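Local coordinates for taurocyamine kinase (Schistosoma mansoni, PDB 4WOD), which reversibly transfers phosphate between ATP and taurocyamine, a magnesium-dependent reaction of the ATP:guanido phosphotransferase family, and here holds bound arginine, at residues 51-63 with 187-199. The protein carries 4 engineered substitutions. Numbering follows the deposited sequence.
Sequences NTNAYNPGALLPR and NDDNVLRDAGGYI. With ARG (arginine), chain B.
T52 and N51 donate hydrogen bonds to two carbonyls of helix 190-194, V191 O in its first turn and D194 O near its C-terminal end. T52 OG1 lies 2.6 Å from V191 O, in the carbonyl plane and on a lone pair; with OG1 anti to the backbone N (chi1 -159°), the hydroxyl faces the short helix. N51 ND2 reaches D194 O at 2.8 Å, nearly straight (N-H...O 168°), and the acceptor also lies in the N51 amide plane. D194 O is thus satisfied across the contact, where the helix gives way to a Schellman motif with G196 at C-prime. At the other end D189 OD1 caps the helix, accepting from L192 N (3.1 Å) and weakly from V191 N.

V191 is shared: CG2 rests 3.8 Å from N56 CB, while CG1 packs on one face of the R63 guanidinium, 3.3 Å from NH2. The bound arginine's CD lies over the opposite face. R63 NH1 donates in plane to P62 O; it also gives to the ligand's OXT (2.9 Å), with a weak second bond from NH2. A59, L60, L61 and R63 line the arginine pocket; L60 N gives to the ligand's O and L61 N to OXT, and taurocyamine's sulfonate may sit similarly. N53 ND2 donates to L61 O at 3.0 Å from above the carbonyl plane, and N53 OD1 is satisfied by T23 OG1.

Segment 51-55, the end of helix 46-55, runs at 133° to helix 190-194, linking the N-terminal and C-terminal catalytic domains of the first repeat. Helix 6-14 touches N51 and N53, and helix 74-84 packs against L60, L61 and P62.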
ATOM      1  N   ASN A  51       3.028  28.385   8.153  1.00 19.16           N
ATOM      2  CA  ASN A  51       2.084  29.159   7.367  1.00 17.20           C
ATOM      3  C   ASN A  51       1.557  28.404   6.148  1.00 19.43           C
ATOM      4  O   ASN A  51       0.354  28.360   5.914  1.00 15.45           O
ATOM      5  CB  ASN A  51       2.735  30.463   6.922  1.00 17.63           C
ATOM      6  CG  ASN A  51       1.738  31.422   6.314  1.00 20.16           C
ATOM      7  OD1 ASN A  51       0.888  31.969   7.015  1.00 18.70           O
ATOM      8  ND2 ASN A  51       1.828  31.622   5.017  1.00 16.21           N
ATOM      9  N   THR A  52       2.454  27.781   5.389  1.00 15.05           N
ATOM     10  CA  THR A  52       2.029  27.101   4.163  1.00 18.79           C
ATOM     11  C   THR A  52       1.069  25.934   4.469  1.00 16.98           C
ATOM     12  O   THR A  52       0.217  25.586   3.643  1.00 19.95           O
ATOM     13  CB  THR A  52       3.251  26.592   3.343  1.00 18.11           C
ATOM     14  OG1 THR A  52       2.877  26.394   1.970  1.00 15.86           O
ATOM     15  CG2 THR A  52       3.799  25.283   3.933  1.00 20.00           C
ATOM     16  N   ASN A  53       1.169  25.351   5.660  1.00 16.19           N
ATOM     17  CA  ASN A  53       0.270  24.248   6.007  1.00 16.54           C
ATOM     18  C   ASN A  53      -1.166  24.716   6.176  1.00 16.62           C
ATOM     19  O   ASN A  53      -2.105  23.966   5.916  1.00 20.24           O
ATOM     20  CB  ASN A  53       0.725  23.544   7.273  1.00 15.16           C
ATOM     21  CG  ASN A  53       2.067  22.881   7.112  1.00 20.12           C
ATOM     22  OD1 ASN A  53       3.038  23.252   7.779  1.00 20.24           O
ATOM     23  ND2 ASN A  53       2.135  21.882   6.231  1.00 18.06           N
ATOM     24  N   ALA A  54      -1.328  25.947   6.633  1.00 18.55           N
ATOM     25  CA  ALA A  54      -2.661  26.514   6.838  1.00 18.38           C
ATOM     26  C   ALA A  54      -3.431  26.667   5.535  1.00 23.68           C
ATOM     27  O   ALA A  54      -4.659  26.694   5.539  1.00 26.66           O
ATOM     28  CB  ALA A  54      -2.558  27.866   7.538  1.00 22.82           C
ATOM     29  N   TYR A  55      -2.717  26.799   4.420  1.00 18.45           N
ATOM     30  CA  TYR A  55      -3.368  27.108   3.151  1.00 21.68           C
ATOM     31  C   TYR A  55      -3.247  25.977   2.157  1.00 23.32           C
ATOM     32  O   TYR A  55      -3.972  25.943   1.178  1.00 22.71           O
ATOM     33  CB  TYR A  55      -2.799  28.397   2.569  1.00 19.60           C
ATOM     34  CG  TYR A  55      -2.968  29.519   3.555  1.00 24.56           C
ATOM     35  CD1 TYR A  55      -4.234  30.000   3.872  1.00 28.76           C
ATOM     36  CD2 TYR A  55      -1.876  30.065   4.211  1.00 21.24           C
ATOM     37  CE1 TYR A  55      -4.402  31.013   4.802  1.00 25.41           C
ATOM     38  CE2 TYR A  55      -2.033  31.079   5.143  1.00 25.13           C
ATOM     39  CZ  TYR A  55      -3.293  31.543   5.436  1.00 27.37           C
ATOM     40  OH  TYR A  55      -3.447  32.554   6.349  1.00 31.97           O
ATOM     41  N   ASN A  56      -2.332  25.055   2.417  1.00 15.52           N
ATOM     42  CA  ASN A  56      -2.176  23.887   1.564  1.00 22.77           C
ATOM     43  C   ASN A  56      -2.339  22.591   2.359  1.00 24.41           C
ATOM     44  O   ASN A  56      -1.363  22.016   2.846  1.00 21.38           O
ATOM     45  CB  ASN A  56      -0.818  23.939   0.871  1.00 15.00           C
ATOM     46  CG  ASN A  56      -0.642  25.206   0.055  1.00 22.59           C
ATOM     47  OD1 ASN A  56      -0.103  26.207   0.543  1.00 24.64           O
ATOM     48  ND2 ASN A  56      -1.125  25.181  -1.184  1.00 20.25           N
ATOM     49  N   PRO A  57      -3.589  22.114   2.487  1.00 24.20           N
ATOM     50  CA  PRO A  57      -3.830  20.934   3.327  1.00 25.01           C
ATOM     51  C   PRO A  57      -3.149  19.649   2.833  1.00 23.96           C
ATOM     52  O   PRO A  57      -2.992  18.722   3.622  1.00 23.91           O
ATOM     53  CB  PRO A  57      -5.361  20.789   3.301  1.00 26.36           C
ATOM     54  CG  PRO A  57      -5.811  21.558   2.092  1.00 31.95           C
ATOM     55  CD  PRO A  57      -4.825  22.669   1.908  1.00 24.36           C
ATOM     56  N   GLY A  58      -2.735  19.607   1.571  1.00 22.58           N
ATOM     57  CA  GLY A  58      -2.075  18.427   1.037  1.00 22.95           C
ATOM     58  C   GLY A  58      -0.627  18.317   1.483  1.00 25.22           C
ATOM     59  O   GLY A  58      -0.023  17.251   1.401  1.00 27.40           O
ATOM     60  N   ALA A  59      -0.065  19.424   1.953  1.00 25.33           N
ATOM     61  CA  ALA A  59       1.333  19.447   2.383  1.00 23.14           C
ATOM     62  C   ALA A  59       1.521  18.664   3.682  1.00 22.30           C
ATOM     63  O   ALA A  59       0.817  18.883   4.661  1.00 22.72           O
ATOM     64  CB  ALA A  59       1.808  20.880   2.546  1.00 23.51           C
ATOM     65  N   LEU A  60       2.493  17.763   3.684  1.00 20.65           N
ATOM     66  CA  LEU A  60       2.780  16.908   4.829  1.00 20.79           C
ATOM     67  C   LEU A  60       3.635  17.573   5.923  1.00 21.26           C
ATOM     68  O   LEU A  60       3.478  17.294   7.116  1.00 20.57           O
ATOM     69  CB  LEU A  60       3.495  15.654   4.333  1.00 25.55           C
ATOM     70  CG  LEU A  60       3.642  14.529   5.346  1.00 25.23           C
ATOM     71  CD1 LEU A  60       2.261  14.076   5.769  1.00 21.62           C
ATOM     72  CD2 LEU A  60       4.428  13.374   4.722  1.00 31.18           C
ATOM     73  N   LEU A  61       4.544  18.438   5.498  1.00 20.13           N
ATOM     74  CA  LEU A  61       5.591  18.991   6.361  1.00 19.22           C
ATOM     75  C   LEU A  61       5.529  20.513   6.502  1.00 18.40           C
ATOM     76  O   LEU A  61       5.005  21.194   5.634  1.00 19.13           O
ATOM     77  CB  LEU A  61       6.965  18.596   5.812  1.00 16.10           C
ATOM     78  CG  LEU A  61       7.267  17.099   5.853  1.00 23.05           C
ATOM     79  CD1 LEU A  61       8.620  16.805   5.236  1.00 23.27           C
ATOM     80  CD2 LEU A  61       7.206  16.577   7.274  1.00 21.82           C
ATOM     81  N   PRO A  62       6.063  21.052   7.614  1.00 18.82           N
ATOM     82  CA  PRO A  62       6.257  22.505   7.657  1.00 16.94           C
ATOM     83  C   PRO A  62       7.428  22.883   6.756  1.00 18.57           C
ATOM     84  O   PRO A  62       8.013  22.006   6.103  1.00 17.30           O
ATOM     85  CB  PRO A  62       6.601  22.785   9.124  1.00 16.71           C
ATOM     86  CG  PRO A  62       7.239  21.453   9.614  1.00 19.94           C
ATOM     87  CD  PRO A  62       6.442  20.385   8.873  1.00 18.06           C
ATOM     88  N   ARG A  63       7.802  24.154   6.746  1.00 14.96           N
ATOM     89  CA  ARG A  63       9.094  24.504   6.176  1.00 18.71           C
ATOM     90  C   ARG A  63       9.873  25.215   7.266  1.00 18.41           C
ATOM     91  O   ARG A  63       9.511  25.129   8.434  1.00 20.22           O
ATOM     92  CB  ARG A  63       8.928  25.349   4.901  1.00 15.72           C
ATOM     93  CG  ARG A  63       8.112  24.632   3.783  1.00 15.53           C
ATOM     94  CD  ARG A  63       8.868  23.403   3.181  1.00 18.21           C
ATOM     95  NE  ARG A  63       8.190  22.775   2.033  1.00 16.34           N
ATOM     96  CZ  ARG A  63       7.233  21.859   2.118  1.00 19.45           C
ATOM     97  NH1 ARG A  63       6.791  21.442   3.303  1.00 20.96           N
ATOM     98  NH2 ARG A  63       6.702  21.350   1.006  1.00 22.53           N
ATOM     99  N   ASN A 187       7.886  29.833 -10.793  1.00 30.16           N
ATOM    100  CA  ASN A 187       7.127  30.132  -9.591  1.00 28.15           C
ATOM    101  C   ASN A 187       5.726  29.545  -9.671  1.00 27.39           C
ATOM    102  O   ASN A 187       4.742  30.276  -9.693  1.00 31.95           O
ATOM    103  CB  ASN A 187       7.055  31.645  -9.352  1.00 29.93           C
ATOM    104  CG  ASN A 187       6.618  32.423 -10.591  1.00 32.91           C
ATOM    105  OD1 ASN A 187       7.014  32.107 -11.713  1.00 37.66           O
ATOM    106  ND2 ASN A 187       5.805  33.453 -10.386  1.00 31.29           N
ATOM    107  N   ASP A 188       5.635  28.222  -9.704  1.00 29.36           N
ATOM    108  CA  ASP A 188       4.342  27.575  -9.911  1.00 34.97           C
ATOM    109  C   ASP A 188       3.918  26.588  -8.810  1.00 29.34           C
ATOM    110  O   ASP A 188       2.958  25.845  -8.988  1.00 25.77           O
ATOM    111  CB  ASP A 188       4.343  26.864 -11.272  1.00 35.88           C
ATOM    112  CG  ASP A 188       5.348  25.720 -11.346  1.00 40.44           C
ATOM    113  OD1 ASP A 188       6.215  25.596 -10.445  1.00 37.72           O
ATOM    114  OD2 ASP A 188       5.278  24.942 -12.326  1.00 45.98           O
ATOM    115  N   ASP A 189       4.614  26.597  -7.676  1.00 26.91           N
ATOM    116  CA  ASP A 189       4.314  25.690  -6.559  1.00 22.55           C
ATOM    117  C   ASP A 189       3.689  26.485  -5.416  1.00 23.69           C
ATOM    118  O   ASP A 189       4.357  27.296  -4.784  1.00 21.51           O
ATOM    119  CB  ASP A 189       5.597  24.979  -6.103  1.00 25.68           C
ATOM    120  CG  ASP A 189       5.371  23.952  -4.970  1.00 26.86           C
ATOM    121  OD1 ASP A 189       4.434  24.078  -4.152  1.00 27.67           O
ATOM    122  OD2 ASP A 189       6.181  23.008  -4.884  1.00 34.18           O
ATOM    123  N   ASN A 190       2.410  26.264  -5.145  1.00 21.26           N
ATOM    124  CA  ASN A 190       1.728  27.078  -4.148  1.00 23.23           C
ATOM    125  C   ASN A 190       2.190  26.778  -2.717  1.00 24.31           C
ATOM    126  O   ASN A 190       2.053  27.624  -1.825  1.00 22.12           O
ATOM    127  CB  ASN A 190       0.211  26.897  -4.249  1.00 28.07           C
ATOM    128  CG  ASN A 190      -0.558  28.167  -3.876  1.00 35.62           C
ATOM    129  OD1 ASN A 190       0.006  29.259  -3.827  1.00 36.21           O
ATOM    130  ND2 ASN A 190      -1.852  28.023  -3.612  1.00 42.65           N
ATOM    131  N   VAL A 191       2.716  25.578  -2.484  1.00 20.29           N
ATOM    132  CA  VAL A 191       3.235  25.257  -1.161  1.00 21.20           C
ATOM    133  C   VAL A 191       4.469  26.124  -0.948  1.00 20.82           C
ATOM    134  O   VAL A 191       4.608  26.806   0.069  1.00 16.59           O
ATOM    135  CB  VAL A 191       3.586  23.748  -1.005  1.00 20.80           C
ATOM    136  CG1 VAL A 191       4.351  23.497   0.289  1.00 20.89           C
ATOM    137  CG2 VAL A 191       2.326  22.890  -1.061  1.00 21.66           C
ATOM    138  N   LEU A 192       5.342  26.128  -1.946  1.00 18.87           N
ATOM    139  CA  LEU A 192       6.535  26.972  -1.905  1.00 18.88           C
ATOM    140  C   LEU A 192       6.154  28.445  -1.795  1.00 17.27           C
ATOM    141  O   LEU A 192       6.753  29.183  -1.026  1.00 19.80           O
ATOM    142  CB  LEU A 192       7.399  26.746  -3.141  1.00 19.83           C
ATOM    143  CG  LEU A 192       8.773  27.434  -3.149  1.00 22.62           C
ATOM    144  CD1 LEU A 192       9.475  27.272  -1.803  1.00 22.22           C
ATOM    145  CD2 LEU A 192       9.633  26.876  -4.300  1.00 19.87           C
ATOM    146  N   ARG A 193       5.154  28.866  -2.561  1.00 18.53           N
ATOM    147  CA  ARG A 193       4.675  30.241  -2.491  1.00 21.53           C
ATOM    148  C   ARG A 193       4.273  30.642  -1.070  1.00 20.40           C
ATOM    149  O   ARG A 193       4.701  31.690  -0.569  1.00 21.03           O
ATOM    150  CB  ARG A 193       3.489  30.456  -3.438  1.00 24.01           C
ATOM    151  CG  ARG A 193       2.850  31.840  -3.284  1.00 21.60           C
ATOM    152  CD  ARG A 193       1.873  32.135  -4.409  1.00 28.09           C
ATOM    153  NE  ARG A 193       2.584  32.285  -5.671  1.00 29.88           N
ATOM    154  CZ  ARG A 193       2.633  31.364  -6.625  1.00 30.43           C
ATOM    155  NH1 ARG A 193       3.331  31.608  -7.725  1.00 30.77           N
ATOM    156  NH2 ARG A 193       1.984  30.211  -6.485  1.00 30.13           N
ATOM    157  N   ASP A 194       3.469  29.811  -0.410  1.00 16.48           N
ATOM    158  CA  ASP A 194       2.928  30.191   0.899  1.00 17.66           C
ATOM    159  C   ASP A 194       3.909  30.000   2.057  1.00 20.23           C
ATOM    160  O   ASP A 194       3.642  30.403   3.199  1.00 18.02           O
ATOM    161  CB  ASP A 194       1.648  29.423   1.161  1.00 16.90           C
ATOM    162  CG  ASP A 194       0.512  29.883   0.263  1.00 21.96           C
ATOM    163  OD1 ASP A 194       0.560  31.039  -0.199  1.00 27.23           O
ATOM    164  OD2 ASP A 194      -0.428  29.099   0.013  1.00 25.33           O
ATOM    165  N   ALA A 195       5.039  29.373   1.749  1.00 15.84           N
ATOM    166  CA  ALA A 195       6.163  29.294   2.667  1.00 16.25           C
ATOM    167  C   ALA A 195       7.188  30.415   2.449  1.00 19.07           C
ATOM    168  O   ALA A 195       8.274  30.391   3.041  1.00 16.28           O
ATOM    169  CB  ALA A 195       6.843  27.925   2.534  1.00 17.90           C
ATOM    170  N   GLY A 196       6.851  31.386   1.600  1.00 19.21           N
ATOM    171  CA  GLY A 196       7.720  32.529   1.328  1.00 18.47           C
ATOM    172  C   GLY A 196       8.769  32.331   0.244  1.00 20.80           C
ATOM    173  O   GLY A 196       9.738  33.088   0.159  1.00 17.91           O
ATOM    174  N   GLY A 197       8.585  31.322  -0.598  1.00 20.80           N
ATOM    175  CA  GLY A 197       9.590  30.997  -1.602  1.00 20.01           C
ATOM    176  C   GLY A 197       9.752  31.934  -2.788  1.00 23.36           C
ATOM    177  O   GLY A 197      10.768  31.880  -3.496  1.00 18.96           O
ATOM    178  N   TYR A 198       8.768  32.793  -3.032  1.00 20.05           N
ATOM    179  CA  TYR A 198       8.813  33.616  -4.244  1.00 17.85           C
ATOM    180  C   TYR A 198       8.836  35.109  -3.941  1.00 21.03           C
ATOM    181  O   TYR A 198       8.510  35.925  -4.795  1.00 23.56           O
ATOM    182  CB  TYR A 198       7.620  33.289  -5.147  1.00 18.09           C
ATOM    183  CG  TYR A 198       7.559  31.844  -5.590  1.00 22.68           C
ATOM    184  CD1 TYR A 198       8.715  31.151  -5.947  1.00 20.62           C
ATOM    185  CD2 TYR A 198       6.346  31.166  -5.639  1.00 24.12           C
ATOM    186  CE1 TYR A 198       8.657  29.830  -6.360  1.00 24.65           C
ATOM    187  CE2 TYR A 198       6.276  29.850  -6.054  1.00 24.76           C
ATOM    188  CZ  TYR A 198       7.428  29.182  -6.409  1.00 26.06           C
ATOM    189  OH  TYR A 198       7.343  27.873  -6.817  1.00 25.22           O
ATOM    190  N   ILE A 199       9.213  35.463  -2.719  1.00 18.18           N
ATOM    191  CA  ILE A 199       9.278  36.853  -2.324  1.00 15.05           C
ATOM    192  C   ILE A 199      10.366  37.563  -3.154  1.00 18.13           C
ATOM    193  O   ILE A 199      11.445  37.003  -3.379  1.00 20.44           O
ATOM    194  CB  ILE A 199       9.550  36.964  -0.816  1.00 19.46           C
ATOM    195  CG1 ILE A 199       8.401  36.293  -0.042  1.00 18.16           C
ATOM    196  CG2 ILE A 199       9.787  38.413  -0.384  1.00 13.10           C
ATOM    197  CD1 ILE A 199       8.663  36.151   1.417  1.00 21.23           C
TER
HETATM  198  N   ARG B 801       6.885  15.874   2.102  1.00 28.73           N
HETATM  199  CA  ARG B 801       6.747  17.275   1.815  1.00 33.12           C
HETATM  200  C   ARG B 801       5.394  17.914   2.067  1.00 26.41           C
HETATM  201  O   ARG B 801       4.349  17.374   1.628  1.00 23.55           O
HETATM  202  CB  ARG B 801       7.232  17.582   0.446  1.00 40.46           C
HETATM  203  CG  ARG B 801       8.714  17.735   0.394  1.00 35.81           C
HETATM  204  CD  ARG B 801       8.974  19.166   0.094  1.00 36.02           C
HETATM  205  NE  ARG B 801      10.384  19.404   0.011  1.00 35.69           N
HETATM  206  CZ  ARG B 801      10.941  20.055  -0.971  1.00 34.97           C
HETATM  207  NH1 ARG B 801      12.227  20.241  -0.986  1.00 37.48           N
HETATM  208  NH2 ARG B 801      10.199  20.493  -1.950  1.00 40.28           N
HETATM  209  OXT ARG B 801       5.537  18.942   2.746  1.00 22.89           O